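Local coordinates for DUF1881 domain-containing protein (Neurospora crassa, PDB 5Z6D) that is of undefined function but carries a βγ-crystallin calcium site that its interface with an Ig-like domain renders inoperative, at residues Ser32-Gly35 and Asp39-Phe42. The protein carries 1 engineered substitution. Residues are numbered along the deposited sequence; the frame is centred on the assembly and turned at random.
Sequences SVPG and DKYF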
ATOM      1  N   SER A  32       3.196   7.869 -13.252  1.00 18.44           N
ATOM      2  CA  SER A  32       1.835   8.328 -13.027  1.00 17.60           C
ATOM      3  C   SER A  32       1.186   8.717 -14.344  1.00 24.41           C
ATOM      4  O   SER A  32       1.808   9.377 -15.184  1.00 25.92           O
ATOM      5  CB  SER A  32       1.827   9.521 -12.060  1.00 22.86           C
ATOM      6  OG  SER A  32       2.192   9.133 -10.751  1.00 25.34           O
ATOM      7  N   VAL A  33      -0.062   8.303 -14.520  1.00 22.32           N
ATOM      8  CA  VAL A  33      -0.800   8.544 -15.751  1.00 23.11           C
ATOM      9  C   VAL A  33      -2.008   9.419 -15.441  1.00 27.84           C
ATOM     10  O   VAL A  33      -2.476   9.448 -14.295  1.00 25.16           O
ATOM     11  CB  VAL A  33      -1.227   7.215 -16.402  1.00 30.01           C
ATOM     12  CG1 VAL A  33      -0.003   6.351 -16.633  1.00 29.10           C
ATOM     13  CG2 VAL A  33      -2.240   6.491 -15.528  1.00 30.99           C
ATOM     14  N   PRO A  34      -2.502  10.160 -16.450  1.00 34.95           N
ATOM     15  CA  PRO A  34      -3.595  11.117 -16.238  1.00 35.18           C
ATOM     16  C   PRO A  34      -4.923  10.467 -15.832  1.00 36.94           C
ATOM     17  O   PRO A  34      -5.655  11.030 -15.017  1.00 40.99           O
ATOM     18  CB  PRO A  34      -3.729  11.807 -17.602  1.00 39.69           C
ATOM     19  CG  PRO A  34      -2.426  11.571 -18.285  1.00 40.86           C
ATOM     20  CD  PRO A  34      -1.964  10.235 -17.821  1.00 36.59           C
ATOM     21  N   GLY A  35      -5.231   9.304 -16.392  1.00 30.38           N
ATOM     22  CA  GLY A  35      -6.500   8.649 -16.109  1.00 30.17           C
ATOM     23  C   GLY A  35      -6.337   7.413 -15.250  1.00 33.80           C
ATOM     24  O   GLY A  35      -6.168   7.500 -14.035  1.00 34.94           O
ATOM     25  N   ASP A  39      -6.001   2.792 -19.593  1.00 45.21           N
ATOM     26  CA  ASP A  39      -6.206   3.626 -20.766  1.00 51.48           C
ATOM     27  C   ASP A  39      -5.113   3.332 -21.788  1.00 52.20           C
ATOM     28  O   ASP A  39      -5.234   3.675 -22.965  1.00 58.16           O
ATOM     29  CB  ASP A  39      -6.215   5.108 -20.387  1.00 57.52           C
ATOM     30  CG  ASP A  39      -7.336   5.454 -19.421  1.00 62.36           C
ATOM     31  OD1 ASP A  39      -8.367   4.747 -19.425  1.00 62.56           O
ATOM     32  OD2 ASP A  39      -7.185   6.434 -18.659  1.00 63.66           O
ATOM     33  N   LYS A  40      -4.051   2.683 -21.324  1.00 39.72           N
ATOM     34  CA  LYS A  40      -2.960   2.275 -22.193  1.00 42.45           C
ATOM     35  C   LYS A  40      -2.751   0.762 -22.148  1.00 38.63           C
ATOM     36  O   LYS A  40      -2.517   0.137 -23.180  1.00 38.57           O
ATOM     37  CB  LYS A  40      -1.654   2.984 -21.808  1.00 46.22           C
ATOM     38  CG  LYS A  40      -1.699   4.504 -21.861  1.00 55.34           C
ATOM     39  CD  LYS A  40      -2.058   5.090 -20.504  1.00 63.99           C
ATOM     40  CE  LYS A  40      -2.267   6.596 -20.577  1.00 63.96           C
ATOM     41  NZ  LYS A  40      -2.895   7.118 -19.328  1.00 66.51           N
ATOM     42  N   TYR A  41      -2.850   0.173 -20.956  1.00 32.74           N
ATOM     43  CA  TYR A  41      -2.333  -1.182 -20.747  1.00 29.79           C
ATOM     44  C   TYR A  41      -3.353  -2.204 -20.289  1.00 26.04           C
ATOM     45  O   TYR A  41      -4.148  -1.962 -19.378  1.00 24.61           O
ATOM     46  CB  TYR A  41      -1.189  -1.144 -19.739  1.00 24.80           C
ATOM     47  CG  TYR A  41      -0.068  -0.247 -20.162  1.00 25.14           C
ATOM     48  CD1 TYR A  41       0.376  -0.232 -21.474  1.00 25.63           C
ATOM     49  CD2 TYR A  41       0.544   0.597 -19.250  1.00 27.06           C
ATOM     50  CE1 TYR A  41       1.405   0.593 -21.865  1.00 27.80           C
ATOM     51  CE2 TYR A  41       1.569   1.422 -19.629  1.00 28.27           C
ATOM     52  CZ  TYR A  41       1.994   1.415 -20.939  1.00 31.50           C
ATOM     53  OH  TYR A  41       3.024   2.240 -21.320  1.00 29.96           O
ATOM     54  N   PHE A  42      -3.305  -3.366 -20.935  1.00 23.55           N
ATOM     55  CA  PHE A  42      -4.215  -4.472 -20.657  1.00 26.35           C
ATOM     56  C   PHE A  42      -3.489  -5.733 -20.175  1.00 23.71           C
ATOM     57  O   PHE A  42      -4.136  -6.679 -19.700  1.00 25.48           O
ATOM     58  CB  PHE A  42      -5.028  -4.817 -21.911  1.00 31.02           C
ATOM     59  CG  PHE A  42      -6.301  -4.034 -22.055  1.00 41.41           C
ATOM     60  CD1 PHE A  42      -6.741  -3.198 -21.045  1.00 38.17           C
ATOM     61  CD2 PHE A  42      -7.073  -4.160 -23.202  1.00 50.30           C
ATOM     62  CE1 PHE A  42      -7.921  -2.492 -21.175  1.00 41.25           C
ATOM     63  CE2 PHE A  42      -8.254  -3.456 -23.339  1.00 54.82           C
ATOM     64  CZ  PHE A  42      -8.678  -2.620 -22.324  1.00 53.66           C
TER
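K40 and V33 reach toward each other: the ammonium nitrogen NZ of K40 comes nearest to CB of V33, at 3.4 Å, with the two methyls slightly farther off. The same nitrogen reaches CD of P34 at 3.6 Å, its chain crossing the proline ring at about a right angle. These are van der Waals contacts, and no hydrogen bond joins 32-35 to 39-42. A bend at chi2 (93°) followed by two extended torsions carries the amine across to V33, while CB of K40 sits over the centre of the Y41 ring, 3.7 Å above its plane.

The carboxylate of D39 packs closely on the glycine backbone, OD2 lying 3.4 Å from CA of G35. The polar interaction is local: OD2 accepts a hydrogen bond from the backbone N-H of S36, in the short linker between the segments. V33 is tied back by backbone hydrogen bonding with S81 and through its O to the hydroxyl of Y58.

With 154 Å² buried in total, this is a small surface contact within the loop linking strands 30-32 and 43-46 of the βγ-crystallin domain. S81, which lies beside V33, and D39 are residues of this domain's calcium site, unoccupied here and reported to be inoperative because of the interface with the Ig-like domain.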